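Local coordinates for choline binding protein PCPA (Streptococcus pneumoniae, PDB 4CP6) that is a pneumococcal surface antigen of the choline-binding protein family, built on leucine-rich repeats and probably attached to the cell wall through choline, at residues 24-29 and 36-41; 76-81 and 106-111; 111-116 and 136-141; 131-136 and 150-155. All coordinates share one frame; numbering follows the deposited sequence.

Contact 1. Residues 24-29 and 36-41; sequences IKYKVL and GTVQVG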
loop_
_atom_site.group_PDB
_atom_site.type_symbol
_atom_site.label_atom_id
_atom_site.label_comp_id
_atom_site.label_asym_id
_atom_site.label_seq_id
_atom_site.Cartn_x
_atom_site.Cartn_y
_atom_site.Cartn_z
ATOM N N ILE A 24 16.055 -3.758 32.405
ATOM C CA ILE A 24 15.793 -2.985 31.192
ATOM C C ILE A 24 17.140 -2.347 30.849
ATOM O O ILE A 24 17.743 -1.670 31.700
ATOM C CB ILE A 24 14.663 -1.930 31.335
ATOM C CG1 ILE A 24 13.304 -2.605 31.664
ATOM C CG2 ILE A 24 14.548 -1.069 30.048
ATOM C CD1 ILE A 24 12.093 -1.658 31.910
ATOM N N LYS A 25 17.595 -2.517 29.605
ATOM C CA LYS A 25 18.823 -1.893 29.140
ATOM C C LYS A 25 18.493 -0.568 28.473
ATOM O O LYS A 25 17.485 -0.475 27.756
ATOM C CB LYS A 25 19.551 -2.793 28.134
ATOM C CG LYS A 25 20.130 -4.038 28.780
ATOM C CD LYS A 25 20.735 -4.976 27.740
ATOM C CE LYS A 25 21.433 -6.175 28.355
ATOM N NZ LYS A 25 20.474 -7.056 29.081
ATOM N N TYR A 26 19.340 0.431 28.691
ATOM C CA TYR A 26 19.266 1.767 28.114
ATOM C C TYR A 26 20.619 2.083 27.501
ATOM O O TYR A 26 21.654 1.708 28.068
ATOM C CB TYR A 26 18.960 2.813 29.188
ATOM C CG TYR A 26 17.671 2.554 29.921
ATOM C CD1 TYR A 26 17.639 1.731 31.044
ATOM C CD2 TYR A 26 16.486 3.164 29.522
ATOM C CE1 TYR A 26 16.460 1.518 31.749
ATOM C CE2 TYR A 26 15.291 2.929 30.199
ATOM C CZ TYR A 26 15.289 2.132 31.333
ATOM O OH TYR A 26 14.104 1.908 31.997
ATOM N N LYS A 27 20.639 2.777 26.358
ATOM C CA LYS A 27 21.904 3.123 25.738
ATOM C C LYS A 27 22.031 4.633 25.663
ATOM O O LYS A 27 21.104 5.292 25.223
ATOM C CB LYS A 27 22.005 2.454 24.348
ATOM C CG LYS A 27 23.307 2.708 23.616
ATOM C CD LYS A 27 23.369 1.901 22.342
ATOM C CE LYS A 27 24.622 2.211 21.569
ATOM N NZ LYS A 27 24.861 1.201 20.503
ATOM N N VAL A 28 23.148 5.193 26.162
ATOM C CA VAL A 28 23.394 6.623 26.216
ATOM C C VAL A 28 23.517 7.189 24.814
ATOM O O VAL A 28 24.326 6.706 24.004
ATOM C CB VAL A 28 24.645 6.949 27.084
ATOM C CG1 VAL A 28 24.906 8.452 27.114
ATOM C CG2 VAL A 28 24.480 6.396 28.511
ATOM N N LEU A 29 22.697 8.201 24.558
ATOM C CA LEU A 29 22.677 8.916 23.281
ATOM C C LEU A 29 23.510 10.184 23.354
ATOM O O LEU A 29 24.259 10.490 22.416
ATOM C CB LEU A 29 21.235 9.227 22.857
ATOM C CG LEU A 29 20.298 8.061 22.644
ATOM C CD1 LEU A 29 18.910 8.577 22.374
ATOM C CD2 LEU A 29 20.755 7.168 21.484
ATOM N N GLY A 36 22.004 13.892 30.626
ATOM C CA GLY A 36 22.126 13.115 29.399
ATOM C C GLY A 36 20.808 12.560 28.914
ATOM O O GLY A 36 19.755 12.834 29.496
ATOM N N THR A 37 20.863 11.849 27.788
ATOM C CA THR A 37 19.678 11.221 27.213
ATOM C C THR A 37 19.997 9.803 26.886
ATOM O O THR A 37 21.155 9.494 26.549
ATOM C CB THR A 37 19.178 11.962 25.954
ATOM O OG1 THR A 37 20.159 11.881 24.915
ATOM C CG2 THR A 37 18.843 13.400 26.239
ATOM N N VAL A 38 18.979 8.932 26.981
ATOM C CA VAL A 38 19.113 7.531 26.612
ATOM C C VAL A 38 17.970 7.067 25.708
ATOM O O VAL A 38 16.877 7.639 25.730
ATOM C CB VAL A 38 19.149 6.568 27.853
ATOM C CG1 VAL A 38 20.444 6.692 28.644
ATOM C CG2 VAL A 38 17.931 6.734 28.764
ATOM N N GLN A 39 18.223 6.000 24.949
ATOM C CA GLN A 39 17.183 5.225 24.304
ATOM C C GLN A 39 16.891 4.054 25.248
ATOM O O GLN A 39 17.802 3.547 25.940
ATOM C CB GLN A 39 17.589 4.685 22.921
ATOM C CG GLN A 39 18.788 3.728 22.959
ATOM C CD GLN A 39 19.188 3.301 21.571
ATOM O OE1 GLN A 39 19.245 4.108 20.642
ATOM N NE2 GLN A 39 19.505 2.025 21.424
ATOM N N VAL A 40 15.621 3.628 25.312
ATOM C CA VAL A 40 15.204 2.442 26.046
ATOM C C VAL A 40 15.367 1.272 25.085
ATOM O O VAL A 40 14.807 1.288 23.978
ATOM C CB VAL A 40 13.804 2.540 26.714
ATOM C CG1 VAL A 40 12.717 2.962 25.717
ATOM C CG2 VAL A 40 13.427 1.238 27.416
ATOM N N GLY A 41 16.212 0.326 25.473
ATOM C CA GLY A 41 16.559 -0.849 24.685
ATOM C C GLY A 41 17.955 -0.676 24.117
ATOM O O GLY A 41 18.384 0.451 23.839
#

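Contact 2. Residues 76-81 and 106-111; sequences VASQAF and KIQKKG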
loop_
_atom_site.group_PDB
_atom_site.type_symbol
_atom_site.label_atom_id
_atom_site.label_comp_id
_atom_site.label_asym_id
_atom_site.label_seq_id
_atom_site.Cartn_x
_atom_site.Cartn_y
_atom_site.Cartn_z
ATOM N N VAL A 76 12.614 5.264 21.830
ATOM C CA VAL A 76 12.379 3.833 21.921
ATOM C C VAL A 76 13.329 3.209 20.889
ATOM O O VAL A 76 13.215 3.501 19.682
ATOM C CB VAL A 76 10.916 3.435 21.666
ATOM C CG1 VAL A 76 10.779 1.921 21.588
ATOM C CG2 VAL A 76 10.005 4.005 22.761
ATOM N N ALA A 77 14.283 2.378 21.356
ATOM C CA ALA A 77 15.249 1.773 20.450
ATOM C C ALA A 77 14.607 0.739 19.531
ATOM O O ALA A 77 13.607 0.108 19.887
ATOM C CB ALA A 77 16.354 1.109 21.250
ATOM N N SER A 78 15.254 0.465 18.379
ATOM C CA SER A 78 14.786 -0.593 17.513
ATOM C C SER A 78 14.684 -1.898 18.328
ATOM O O SER A 78 15.583 -2.215 19.137
ATOM C CB SER A 78 15.759 -0.821 16.367
ATOM O OG SER A 78 15.795 0.355 15.584
ATOM N N GLN A 79 13.607 -2.672 18.105
ATOM C CA GLN A 79 13.330 -3.956 18.758
ATOM C C GLN A 79 13.005 -3.850 20.244
ATOM O O GLN A 79 12.631 -4.864 20.815
ATOM C CB GLN A 79 14.516 -4.956 18.576
ATOM C CG GLN A 79 15.095 -5.055 17.153
ATOM C CD GLN A 79 14.143 -5.641 16.140
ATOM O OE1 GLN A 79 13.163 -6.317 16.479
ATOM N NE2 GLN A 79 14.368 -5.340 14.877
ATOM N N ALA A 80 13.086 -2.655 20.871
ATOM C CA ALA A 80 12.915 -2.603 22.336
ATOM C C ALA A 80 11.628 -3.218 22.841
ATOM O O ALA A 80 11.645 -3.970 23.831
ATOM C CB ALA A 80 13.049 -1.176 22.838
ATOM N N PHE A 81 10.507 -2.909 22.181
ATOM C CA PHE A 81 9.229 -3.461 22.593
ATOM C C PHE A 81 8.646 -4.352 21.505
ATOM O O PHE A 81 7.427 -4.451 21.317
ATOM C CB PHE A 81 8.277 -2.380 23.108
ATOM C CG PHE A 81 8.868 -1.708 24.320
ATOM C CD1 PHE A 81 9.000 -2.402 25.534
ATOM C CD2 PHE A 81 9.343 -0.412 24.253
ATOM C CE1 PHE A 81 9.581 -1.799 26.647
ATOM C CE2 PHE A 81 9.946 0.187 25.370
ATOM C CZ PHE A 81 10.066 -0.513 26.560
ATOM N N LYS A 106 11.257 10.022 19.634
ATOM C CA LYS A 106 11.379 9.183 18.451
ATOM C C LYS A 106 11.149 7.749 18.810
ATOM O O LYS A 106 11.638 7.287 19.844
ATOM C CB LYS A 106 12.780 9.341 17.843
ATOM C CG LYS A 106 12.981 8.563 16.545
ATOM C CD LYS A 106 14.034 9.169 15.638
ATOM C CE LYS A 106 15.436 8.968 16.144
ATOM N NZ LYS A 106 16.461 9.312 15.116
ATOM N N ILE A 107 10.452 7.027 17.957
ATOM C CA ILE A 107 10.304 5.575 18.006
ATOM C C ILE A 107 11.125 5.084 16.823
ATOM O O ILE A 107 10.807 5.390 15.663
ATOM C CB ILE A 107 8.844 5.095 17.959
ATOM C CG1 ILE A 107 8.103 5.526 19.255
ATOM C CG2 ILE A 107 8.836 3.551 17.794
ATOM C CD1 ILE A 107 6.540 5.411 19.184
ATOM N N GLN A 108 12.238 4.425 17.098
ATOM C CA GLN A 108 13.131 3.908 16.068
ATOM C C GLN A 108 12.480 2.771 15.273
ATOM O O GLN A 108 11.435 2.228 15.661
ATOM C CB GLN A 108 14.444 3.428 16.698
ATOM C CG GLN A 108 15.279 4.588 17.247
ATOM C CD GLN A 108 16.488 4.144 18.034
ATOM O OE1 GLN A 108 17.040 4.909 18.876
ATOM N NE2 GLN A 108 16.921 2.922 17.802
ATOM N N LYS A 109 13.126 2.386 14.161
ATOM C CA LYS A 109 12.577 1.335 13.300
ATOM C C LYS A 109 12.300 0.070 14.092
ATOM O O LYS A 109 13.116 -0.322 14.941
ATOM C CB LYS A 109 13.496 1.009 12.104
ATOM C CG LYS A 109 14.920 0.670 12.465
ATOM C CD LYS A 109 15.779 0.524 11.211
ATOM C CE LYS A 109 17.128 -0.016 11.606
ATOM N NZ LYS A 109 17.905 -0.481 10.426
ATOM N N LYS A 110 11.136 -0.542 13.869
ATOM C CA LYS A 110 10.771 -1.790 14.551
ATOM C C LYS A 110 10.771 -1.660 16.074
ATOM O O LYS A 110 10.882 -2.679 16.774
ATOM C CB LYS A 110 11.684 -2.939 14.069
ATOM C CG LYS A 110 11.373 -3.294 12.613
ATOM C CD LYS A 110 12.055 -4.530 12.130
ATOM C CE LYS A 110 11.437 -4.880 10.797
ATOM N NZ LYS A 110 11.945 -6.203 10.314
ATOM N N GLY A 111 10.546 -0.449 16.606
ATOM C CA GLY A 111 10.522 -0.306 18.069
ATOM C C GLY A 111 9.449 -1.148 18.733
ATOM O O GLY A 111 9.637 -1.583 19.877
HETATM O O HOH W 1 14.039 -7.153 12.556
#

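Contact 3. Residues 111-116 and 136-141; sequences GFHGSK and FDFSEL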
loop_
_atom_site.group_PDB
_atom_site.type_symbol
_atom_site.label_atom_id
_atom_site.label_comp_id
_atom_site.label_asym_id
_atom_site.label_seq_id
_atom_site.Cartn_x
_atom_site.Cartn_y
_atom_site.Cartn_z
ATOM N N GLY A 111 10.546 -0.449 16.606
ATOM C CA GLY A 111 10.522 -0.306 18.069
ATOM C C GLY A 111 9.449 -1.148 18.733
ATOM O O GLY A 111 9.637 -1.583 19.877
ATOM N N PHE A 112 8.312 -1.396 18.047
ATOM C CA PHE A 112 7.182 -2.168 18.562
ATOM C C PHE A 112 6.778 -3.241 17.556
ATOM O O PHE A 112 5.605 -3.612 17.472
ATOM C CB PHE A 112 5.989 -1.246 18.871
ATOM C CG PHE A 112 6.214 -0.256 19.990
ATOM C CD1 PHE A 112 6.855 0.956 19.755
ATOM C CD2 PHE A 112 5.736 -0.511 21.270
ATOM C CE1 PHE A 112 7.000 1.901 20.776
ATOM C CE2 PHE A 112 5.919 0.405 22.293
ATOM C CZ PHE A 112 6.556 1.602 22.051
ATOM N N HIS A 113 7.759 -3.797 16.799
ATOM C CA HIS A 113 7.420 -4.812 15.816
ATOM C C HIS A 113 6.606 -5.945 16.478
ATOM O O HIS A 113 7.051 -6.472 17.511
ATOM C CB HIS A 113 8.682 -5.408 15.154
ATOM C CG HIS A 113 8.379 -6.705 14.486
ATOM N ND1 HIS A 113 7.928 -6.752 13.190
ATOM C CD2 HIS A 113 8.344 -7.962 15.003
ATOM C CE1 HIS A 113 7.639 -8.026 12.949
ATOM N NE2 HIS A 113 7.901 -8.784 14.009
ATOM N N GLY A 114 5.521 -6.372 15.852
ATOM C CA GLY A 114 4.712 -7.485 16.333
ATOM C C GLY A 114 4.081 -7.292 17.693
ATOM O O GLY A 114 3.544 -8.259 18.260
ATOM N N SER A 115 4.115 -6.065 18.233
ATOM C CA SER A 115 3.593 -5.799 19.568
ATOM C C SER A 115 2.248 -6.433 19.845
ATOM O O SER A 115 1.326 -6.297 19.058
ATOM C CB SER A 115 3.511 -4.296 19.813
ATOM O OG SER A 115 3.003 -3.998 21.106
ATOM N N LYS A 116 2.115 -7.074 21.010
ATOM C CA LYS A 116 0.834 -7.655 21.400
ATOM C C LYS A 116 -0.029 -6.657 22.178
ATOM O O LYS A 116 -1.149 -7.012 22.571
ATOM C CB LYS A 116 1.070 -8.899 22.245
ATOM C CG LYS A 116 1.633 -10.042 21.423
ATOM C CD LYS A 116 1.799 -11.269 22.299
ATOM C CE LYS A 116 0.505 -11.850 22.797
ATOM N NZ LYS A 116 0.741 -13.128 23.535
ATOM N N PHE A 136 5.405 -0.459 14.080
ATOM C CA PHE A 136 4.295 -1.265 14.571
ATOM C C PHE A 136 3.890 -2.280 13.522
ATOM O O PHE A 136 2.724 -2.695 13.508
ATOM C CB PHE A 136 3.095 -0.361 14.927
ATOM C CG PHE A 136 3.351 0.598 16.063
ATOM C CD1 PHE A 136 3.144 0.206 17.378
ATOM C CD2 PHE A 136 3.854 1.878 15.823
ATOM C CE1 PHE A 136 3.366 1.092 18.434
ATOM C CE2 PHE A 136 4.093 2.760 16.885
ATOM C CZ PHE A 136 3.867 2.345 18.180
ATOM N N ASP A 137 4.835 -2.758 12.676
ATOM C CA ASP A 137 4.390 -3.722 11.686
ATOM C C ASP A 137 4.015 -5.052 12.349
ATOM O O ASP A 137 4.605 -5.444 13.363
ATOM C CB ASP A 137 5.356 -3.888 10.507
ATOM C CG ASP A 137 6.677 -4.548 10.809
ATOM O OD1 ASP A 137 7.098 -4.533 11.982
ATOM O OD2 ASP A 137 7.295 -5.083 9.857
ATOM N N PHE A 138 2.997 -5.724 11.814
ATOM C CA PHE A 138 2.505 -7.018 12.324
ATOM C C PHE A 138 2.001 -6.894 13.772
ATOM O O PHE A 138 1.887 -7.902 14.478
ATOM C CB PHE A 138 3.590 -8.118 12.192
ATOM C CG PHE A 138 3.970 -8.369 10.750
ATOM C CD1 PHE A 138 3.215 -9.229 9.952
ATOM C CD2 PHE A 138 5.061 -7.721 10.176
ATOM C CE1 PHE A 138 3.566 -9.461 8.623
ATOM C CE2 PHE A 138 5.426 -7.975 8.846
ATOM C CZ PHE A 138 4.658 -8.811 8.072
ATOM N N SER A 139 1.667 -5.670 14.221
ATOM C CA SER A 139 1.217 -5.516 15.596
ATOM C C SER A 139 -0.233 -5.987 15.793
ATOM O O SER A 139 -1.007 -6.141 14.820
ATOM C CB SER A 139 1.354 -4.074 16.059
ATOM O OG SER A 139 0.249 -3.303 15.620
ATOM N N GLU A 140 -0.602 -6.183 17.072
ATOM C CA GLU A 140 -1.975 -6.540 17.458
ATOM C C GLU A 140 -2.735 -5.300 17.950
ATOM O O GLU A 140 -3.794 -5.415 18.567
ATOM C CB GLU A 140 -1.948 -7.603 18.557
ATOM C CG GLU A 140 -1.215 -8.861 18.119
ATOM C CD GLU A 140 -1.356 -10.062 19.029
ATOM O OE1 GLU A 140 -2.279 -10.086 19.875
ATOM O OE2 GLU A 140 -0.540 -10.997 18.877
ATOM N N LEU A 141 -2.212 -4.097 17.631
ATOM C CA LEU A 141 -2.828 -2.844 18.016
ATOM C C LEU A 141 -4.271 -2.772 17.522
ATOM O O LEU A 141 -4.536 -3.093 16.369
ATOM C CB LEU A 141 -2.027 -1.722 17.344
ATOM C CG LEU A 141 -2.211 -0.285 17.761
ATOM C CD1 LEU A 141 -1.932 -0.109 19.266
ATOM C CD2 LEU A 141 -1.207 0.580 16.982
#

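Contact 4. Residues 131-136 and 150-155; sequences IEDRAF and LEYIGT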
loop_
_atom_site.group_PDB
_atom_site.type_symbol
_atom_site.label_atom_id
_atom_site.label_comp_id
_atom_site.label_asym_id
_atom_site.label_seq_id
_atom_site.Cartn_x
_atom_site.Cartn_y
_atom_site.Cartn_z
ATOM N N ILE A 131 7.862 8.468 14.032
ATOM C CA ILE A 131 7.666 7.036 14.164
ATOM C C ILE A 131 8.402 6.501 12.930
ATOM O O ILE A 131 7.964 6.747 11.795
ATOM C CB ILE A 131 6.169 6.633 14.158
ATOM C CG1 ILE A 131 5.453 7.150 15.407
ATOM C CG2 ILE A 131 6.032 5.092 14.044
ATOM C CD1 ILE A 131 3.910 6.953 15.344
ATOM N N GLU A 132 9.511 5.788 13.148
ATOM C CA GLU A 132 10.317 5.301 12.045
ATOM C C GLU A 132 9.777 4.009 11.445
ATOM O O GLU A 132 8.746 3.483 11.880
ATOM C CB GLU A 132 11.793 5.210 12.457
ATOM C CG GLU A 132 12.458 6.593 12.496
ATOM C CD GLU A 132 12.632 7.251 11.134
ATOM O OE1 GLU A 132 12.568 6.529 10.112
ATOM O OE2 GLU A 132 12.901 8.477 11.103
ATOM N N ASP A 133 10.449 3.533 10.387
ATOM C CA ASP A 133 9.985 2.431 9.587
ATOM C C ASP A 133 9.567 1.226 10.368
ATOM O O ASP A 133 10.274 0.806 11.283
ATOM C CB ASP A 133 11.040 2.016 8.560
ATOM C CG ASP A 133 11.504 3.126 7.634
ATOM O OD1 ASP A 133 10.891 4.229 7.653
ATOM O OD2 ASP A 133 12.352 2.853 6.777
ATOM N N ARG A 134 8.420 0.655 10.002
ATOM C CA ARG A 134 7.968 -0.616 10.589
ATOM C C ARG A 134 7.879 -0.596 12.111
ATOM O O ARG A 134 7.994 -1.656 12.757
ATOM C CB ARG A 134 8.844 -1.790 10.071
ATOM C CG ARG A 134 8.664 -1.980 8.576
ATOM C CD ARG A 134 9.427 -3.173 8.019
ATOM N NE ARG A 134 9.107 -3.385 6.597
ATOM C CZ ARG A 134 8.038 -4.066 6.162
ATOM N NH1 ARG A 134 7.201 -4.643 7.031
ATOM N NH2 ARG A 134 7.807 -4.190 4.855
ATOM N N ALA A 135 7.656 0.584 12.704
ATOM C CA ALA A 135 7.600 0.623 14.169
ATOM C C ALA A 135 6.539 -0.289 14.762
ATOM O O ALA A 135 6.769 -0.852 15.845
ATOM C CB ALA A 135 7.387 2.039 14.642
ATOM N N PHE A 136 5.405 -0.459 14.080
ATOM C CA PHE A 136 4.295 -1.265 14.571
ATOM C C PHE A 136 3.890 -2.280 13.522
ATOM O O PHE A 136 2.724 -2.695 13.508
ATOM C CB PHE A 136 3.095 -0.361 14.927
ATOM C CG PHE A 136 3.351 0.598 16.063
ATOM C CD1 PHE A 136 3.144 0.206 17.378
ATOM C CD2 PHE A 136 3.854 1.878 15.823
ATOM C CE1 PHE A 136 3.366 1.092 18.434
ATOM C CE2 PHE A 136 4.093 2.760 16.885
ATOM C CZ PHE A 136 3.867 2.345 18.180
ATOM N N LEU A 150 3.427 14.670 16.450
ATOM C CA LEU A 150 3.946 13.758 15.427
ATOM C C LEU A 150 3.988 14.404 14.051
ATOM O O LEU A 150 2.966 14.874 13.570
ATOM C CB LEU A 150 3.110 12.492 15.434
ATOM C CG LEU A 150 3.513 11.435 14.386
ATOM C CD1 LEU A 150 4.843 10.764 14.766
ATOM C CD2 LEU A 150 2.422 10.402 14.257
ATOM N N GLU A 151 5.179 14.418 13.438
ATOM C CA GLU A 151 5.373 15.024 12.120
ATOM C C GLU A 151 5.616 14.023 10.988
ATOM O O GLU A 151 5.416 14.393 9.816
ATOM C CB GLU A 151 6.580 15.962 12.154
ATOM C CG GLU A 151 6.380 17.146 13.090
ATOM C CD GLU A 151 7.526 18.141 13.128
ATOM O OE1 GLU A 151 8.335 18.170 12.174
ATOM O OE2 GLU A 151 7.594 18.915 14.111
ATOM N N TYR A 152 6.121 12.820 11.315
ATOM C CA TYR A 152 6.566 11.887 10.306
ATOM C C TYR A 152 6.179 10.473 10.692
ATOM O O TYR A 152 6.455 10.038 11.809
ATOM C CB TYR A 152 8.113 11.969 10.273
ATOM C CG TYR A 152 8.763 10.986 9.325
ATOM C CD1 TYR A 152 8.915 11.286 7.975
ATOM C CD2 TYR A 152 9.234 9.753 9.777
ATOM C CE1 TYR A 152 9.474 10.370 7.093
ATOM C CE2 TYR A 152 9.794 8.828 8.903
ATOM C CZ TYR A 152 9.910 9.147 7.562
ATOM O OH TYR A 152 10.449 8.211 6.726
ATOM N N ILE A 153 5.601 9.727 9.743
ATOM C CA ILE A 153 5.316 8.293 9.906
ATOM C C ILE A 153 6.109 7.564 8.831
ATOM O O ILE A 153 5.930 7.860 7.643
ATOM C CB ILE A 153 3.816 7.989 9.791
ATOM C CG1 ILE A 153 3.055 8.625 10.971
ATOM C CG2 ILE A 153 3.574 6.455 9.670
ATOM C CD1 ILE A 153 1.533 8.448 10.872
ATOM N N GLY A 154 6.989 6.658 9.246
ATOM C CA GLY A 154 7.864 5.913 8.360
ATOM C C GLY A 154 7.233 4.798 7.549
ATOM O O GLY A 154 6.053 4.494 7.679
ATOM N N THR A 155 8.068 4.212 6.665
ATOM C CA THR A 155 7.656 3.188 5.725
ATOM C C THR A 155 7.072 2.001 6.453
ATOM O O THR A 155 7.655 1.512 7.415
ATOM C CB THR A 155 8.835 2.799 4.877
ATOM O OG1 THR A 155 9.189 3.954 4.101
ATOM C CG2 THR A 155 8.536 1.624 3.941
HETATM O O HOH W 2 12.344 6.496 7.469
#

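Contact 1. Residues 24-29 and 36-41
Gln-39 and Lys-27 face each other as a hydrogen-bonded pair of an antiparallel beta hairpin, their side chains side by side and pointing the same way. Lys-27 N gives its hydrogen to Gln-39 O, and Gln-39 N returns one to Lys-27 O, each at 3.0 Å. The ladder goes on at both ends, with Leu-29 N bonded to Thr-37 O at 2.8 Å and Gly-41 N to Lys-25 O at 2.7 Å. The Gln-39 side chain can be followed outward. CB lies near Leu-29 CD1. CG sits between the backbone N and the carbonyl carbon (chi1 62°), which sets it against Lys-27 CB at 3.7 Å. The amide carbon CD passes the same methylene, OE1 meets the Leu-29 methyl CD2 at 3.5 Å, and NE2 turns back to its own segment and donates to Gly-41 O at 3.1 Å, just past the end of the strand. On the other face of the hairpin Tyr-26, Val-28, Val-38 and Val-40 make an apolar layer. The Tyr-26 ring is approached obliquely by two methyls, Val-38 CG2 at CD2 and Val-40 CG2 at CE2, and Ile-24 CG2 reaches Val-40 CG2 at 3.7 Å. Strand 18-21 pairs with the outer side of strand 24-32, while strand 35-40 runs parallel to strand 69-76, whose Val-73 touches Val-38, so the hairpin joins the sheet that continues into the repeats.

Contact 2. Residues 76-81 and 106-111
Val-76 pairs in parallel with Ile-107: its N donates to Lys-106 O at 3.0 Å, and its O receives the N-H of Gln-108 at 2.9 Å, nearly along the C=O axis. The side chain packs loosely against the isoleucine, CB to CG1 4.3 Å, and CG1 also nears the backbone of Gly-111. Ala-77 follows, and its O starts a type II turn by accepting from Ala-80 N. Across from it Gln-108 to Gly-111 form a second type II turn, so two like turns lie stacked one on the other, as successive coils do in a leucine-rich repeat solenoid. Ser-78 joins them through its side chain. OG is anti to the carbonyl carbon (chi1 -64°) and donates to Lys-109 O at 2.8 Å, in the carbonyl plane and on a lone pair, while Ser-78 CA adds a C-H...O contact to the same oxygen. Gln-79 N bonds to Lys-110 O at 3.0 Å, from above the carbonyl plane. Its side chain runs alongside that of Lys-110, NE2 3.7 Å from CD, and a water accepts from both Gln-79 NE2 and Lys-110 NZ; OE1 is taken by Tyr-84. Last, Phe-81 N donates to Gly-111 O at 2.8 Å.

Contact 3. Residues 111-116 and 136-141
Two type II turns of consecutive coils, Phe-112 to Ser-115 and Phe-136 to Ser-139, stack here within the leucine-rich repeat region. Phe-112 and Phe-136 lie side by side and point the same way, with ring planes nearly parallel at 11° but so offset that little of one lies over the other; Phe-112 CG meets Phe-136 CE1 at 3.5 Å. The backbone is held at two points, Gly-114 N to Asp-137 O and Glu-140 N to Ser-115 O, both 2.8 Å and nearly straight. Positive phi at Gly-114 suits its place in the turn, and its CA directs a C-H at Phe-138 O at 3.4 Å. Within the turns His-113 ND1 donates to Asp-137 OD1 at 2.7 Å, meeting that oxygen from above the carboxylate plane, with ring and carboxylate planes 68° apart. Asp-137 OD2 is salt-bridged to Arg-134. The imidazole and the Phe-138 ring touch rim to rim, CE1 to CD2 3.8 Å. Lys-116 and Glu-140 run side by side, Lys-116 CG 3.5 Å from Glu-140 OE2, while Glu-140 OE1 pairs with Lys-118. With Phe-158 meeting the Phe-136 ring in turn, phenylalanines repeat from coil to coil, a ladder of the kind seen inside repeat solenoids.

Contact 4. Residues 131-136 and 150-155
Asp-133 OD1 is gripped twice: by Thr-155 N at 3.0 Å, which reaches the oxygen from above the carboxylate plane, and by a water at 2.7 Å. That same water also donates to Glu-132 OE1 and accepts from Tyr-152 OH, so one molecule ties two acidic side chains to the phenol across the contact. Glu-132 OE1 and Asp-133 OD1 thus each accept a hydrogen bond from the water, which probably eases the repulsion between the neighbouring carboxylates. Tyr-152 CG lies anti to the backbone N (chi1 176°), and the ring reaches the Glu-132 carboxylate, CE2 3.8 Å from OE1. The Glu-132 chain bends at chi2 (-69°) and crosses the ring obliquely, the carboxylate and ring planes 35° apart. Behind this polar group the backbones pair in parallel. Ile-131 N donates almost straight to Tyr-152 O, and Ile-131 O accepts from Gly-154 N at 2.7 Å. A CB on Gly-154 would run into the backbone of Glu-132 and Asp-133, so the lack of a side chain lets the two backbones come this close. Arg-134 N, within the type II turn from Glu-132 to Ala-135, bonds to Thr-155 O at 2.8 Å. On the opposite, buried face Ile-131 and Leu-150 cross at about a right angle, CG1 to CD1 3.7 Å, and Leu-146 of strand 143-146 packs against Ile-131. Short parallel strands followed by a tight turn, with aliphatic residues turned inward and polar ones outward, are characteristic of coils in a leucine-rich repeat solenoid.

Contacts 1, 2 and 3 come in series along the chain, whereas the segments of contacts 3 and 4 alternate. Contact 1, the hairpin, leads into contact 2, their centres about 11 Å apart, through Val-40 O and Ala-77 N at 2.9 Å. Contact 2 passes the pairing on to contact 4, with Ile-107 O and Glu-132 N 2.9 Å apart, so contacts 1, 2 and 4 all reach one sheet. Contact 3 takes up the chain where contact 2 leaves it, at Gly-111, and shares Phe-136 with contact 4; its Phe-112 packs on Phe-81, Ile-107 and Val-76 of contact 2. Contacts 1 and 3 do not touch, their nearest atoms being about 7 Å apart.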